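Local coordinates for tannase (Fusobacterium nucleatum subsp. nucleatum ATCC 25586, PDB 6YQ4), which acts against gallotannins, probably by hydrolysing their galloyl ester bonds, and carries a bound magnesium ion, at residues A[355-360]-A[381-386]. Numbering follows the deposited sequence.
Sequences AFDSLD and KFSFDI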
loop_
_atom_site.group_PDB
_atom_site.type_symbol
_atom_site.label_atom_id
_atom_site.label_comp_id
_atom_site.label_asym_id
_atom_site.label_seq_id
_atom_site.Cartn_x
_atom_site.Cartn_y
_atom_site.Cartn_z
ATOM N N ALA A 355 8.012 -1.016 15.964
ATOM C CA ALA A 355 8.411 -1.193 14.570
ATOM C C ALA A 355 8.116 0.026 13.686
ATOM O O ALA A 355 8.814 0.238 12.690
ATOM C CB ALA A 355 7.712 -2.437 14.006
ATOM N N PHE A 356 7.079 0.807 13.995
ATOM C CA PHE A 356 6.685 1.949 13.173
ATOM C C PHE A 356 6.883 3.288 13.875
ATOM O O PHE A 356 7.519 4.187 13.307
ATOM C CB PHE A 356 5.224 1.787 12.705
ATOM C CG PHE A 356 5.019 0.576 11.840
ATOM C CD1 PHE A 356 4.796 -0.671 12.416
ATOM C CD2 PHE A 356 5.116 0.666 10.466
ATOM C CE1 PHE A 356 4.666 -1.792 11.647
ATOM C CE2 PHE A 356 4.972 -0.463 9.683
ATOM C CZ PHE A 356 4.740 -1.697 10.277
ATOM N N ASP A 357 6.383 3.463 15.107
ATOM C CA ASP A 357 6.641 4.698 15.857
ATOM C C ASP A 357 7.813 4.479 16.823
ATOM O O ASP A 357 7.617 4.201 18.018
ATOM C CB ASP A 357 5.395 5.180 16.591
ATOM C CG ASP A 357 5.542 6.617 17.074
ATOM O OD1 ASP A 357 6.641 7.171 16.822
ATOM O OD2 ASP A 357 4.591 7.195 17.675
ATOM N N SER A 358 9.042 4.639 16.302
ATOM C CA SER A 358 10.268 4.467 17.091
ATOM C C SER A 358 10.424 5.542 18.156
ATOM O O SER A 358 10.038 6.695 17.964
ATOM C CB SER A 358 11.520 4.514 16.209
ATOM O OG SER A 358 11.313 3.894 14.967
ATOM N N LEU A 359 11.076 5.163 19.261
ATOM C CA LEU A 359 11.248 6.063 20.401
ATOM C C LEU A 359 12.143 7.265 20.095
ATOM O O LEU A 359 12.030 8.291 20.773
ATOM C CB LEU A 359 11.817 5.301 21.598
ATOM C CG LEU A 359 10.858 4.310 22.243
ATOM C CD1 LEU A 359 11.360 3.919 23.601
ATOM C CD2 LEU A 359 9.464 4.893 22.327
ATOM N N ASP A 360 13.042 7.163 19.119
ATOM C CA ASP A 360 13.842 8.303 18.686
ATOM C C ASP A 360 13.285 8.960 17.419
ATOM O O ASP A 360 13.975 9.783 16.809
ATOM C CB ASP A 360 15.297 7.878 18.468
ATOM C CG ASP A 360 15.462 6.928 17.293
ATOM O OD1 ASP A 360 14.477 6.257 16.923
ATOM O OD2 ASP A 360 16.584 6.837 16.751
ATOM N N LYS A 381 0.135 7.358 20.897
ATOM C CA LYS A 381 0.229 7.750 22.291
ATOM C C LYS A 381 1.366 7.017 22.990
ATOM O O LYS A 381 1.962 7.549 23.933
ATOM C CB LYS A 381 -1.112 7.472 22.978
ATOM C CG LYS A 381 -1.164 7.816 24.446
ATOM C CD LYS A 381 -2.265 7.045 25.152
ATOM C CE LYS A 381 -2.267 7.399 26.609
ATOM N NZ LYS A 381 -1.909 8.840 26.745
ATOM N N PHE A 382 1.685 5.802 22.541
ATOM C CA PHE A 382 2.600 4.954 23.300
ATOM C C PHE A 382 4.035 5.498 23.254
ATOM O O PHE A 382 4.674 5.690 24.293
ATOM C CB PHE A 382 2.534 3.511 22.775
ATOM C CG PHE A 382 3.565 2.611 23.382
ATOM C CD1 PHE A 382 3.308 1.955 24.578
ATOM C CD2 PHE A 382 4.818 2.456 22.789
ATOM C CE1 PHE A 382 4.280 1.153 25.178
ATOM C CE2 PHE A 382 5.811 1.664 23.377
ATOM C CZ PHE A 382 5.541 1.008 24.568
ATOM N N SER A 383 4.558 5.726 22.052
ATOM C CA SER A 383 5.909 6.241 21.903
ATOM C C SER A 383 6.007 7.679 22.385
ATOM O O SER A 383 7.020 8.064 22.982
ATOM C CB SER A 383 6.341 6.122 20.445
ATOM O OG SER A 383 6.182 4.780 20.007
ATOM N N PHE A 384 4.967 8.482 22.157
ATOM C CA PHE A 384 5.005 9.861 22.629
ATOM C C PHE A 384 5.093 9.912 24.151
ATOM O O PHE A 384 5.962 10.597 24.709
ATOM C CB PHE A 384 3.784 10.633 22.121
ATOM C CG PHE A 384 3.653 12.020 22.706
ATOM C CD1 PHE A 384 4.328 13.095 22.142
ATOM C CD2 PHE A 384 2.861 12.250 23.831
ATOM C CE1 PHE A 384 4.222 14.381 22.687
ATOM C CE2 PHE A 384 2.754 13.534 24.386
ATOM C CZ PHE A 384 3.443 14.602 23.807
ATOM N N ASP A 385 4.214 9.169 24.841
ATOM C CA ASP A 385 4.176 9.218 26.307
ATOM C C ASP A 385 5.482 8.739 26.923
ATOM O O ASP A 385 5.897 9.245 27.972
ATOM C CB ASP A 385 3.024 8.372 26.870
ATOM C CG ASP A 385 1.646 9.006 26.674
ATOM O OD1 ASP A 385 1.531 10.100 26.090
ATOM O OD2 ASP A 385 0.656 8.388 27.114
ATOM N N ILE A 386 6.119 7.721 26.333
ATOM C CA ILE A 386 7.421 7.302 26.855
ATOM C C ILE A 386 8.381 8.479 26.851
ATOM O O ILE A 386 9.033 8.781 27.861
ATOM C CB ILE A 386 7.997 6.127 26.046
ATOM C CG1 ILE A 386 7.320 4.812 26.401
ATOM C CG2 ILE A 386 9.475 5.994 26.328
ATOM C CD1 ILE A 386 7.891 3.651 25.604
#
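Ser383, on the first turn of helix 381-394, reaches across to the loop and donates its hydroxyl to the backbone carbonyl of Asp357, OG to O 2.5 Å. The separation is unusually short and its exact length is doubtful. The donor comes in at a C=O...OG angle of 143° and lies 24° from the carbonyl plane. Ser383 OG stands anti to its own carbonyl carbon (chi1 -54°), facing the loop.

Beside this bond lies the Asp357 carboxylate. OD2 passes 3.4 Å from Ser383 CB, a van der Waals contact alongside the hydroxyl bond. Farther along the helix, Leu359 and Ile386 cross at about a right angle. Leu359 CD2 meets Ile386 CD1 at 3.8 Å, while Leu359 CD1 lies 3.9 Å from Ile386 CG2, so the isoleucine offers both its branches to the leucine fork. Leu359 CD2 also sits 3.8 Å from Ser383 CA, so the same methyl touches the helix one turn earlier.

The buried carboxylate is amply satisfied. Asp357 OD1 is bonded to Asn366 ND2 and His378 ND1, and OD2 to Phe379 N and Thr380 OG1. Thr380 OG1 in turn bonds Ser383 N, the pattern of an N-cap residue, which makes Asp357 a second-shell anchor for the helix start; its negative charge there would probably be favoured by the helix dipole. The loop is also held to helix 212-223, where Asp216 OD1 accepts the amide of Phe356 and OD2 that of Asp357.

The arrangement is the first turn of a helix packed against a loop, within the long insertion between strands 202-206 and 435-439 of the central sheet, consistent with the region where alpha/beta-hydrolases commonly carry their lid.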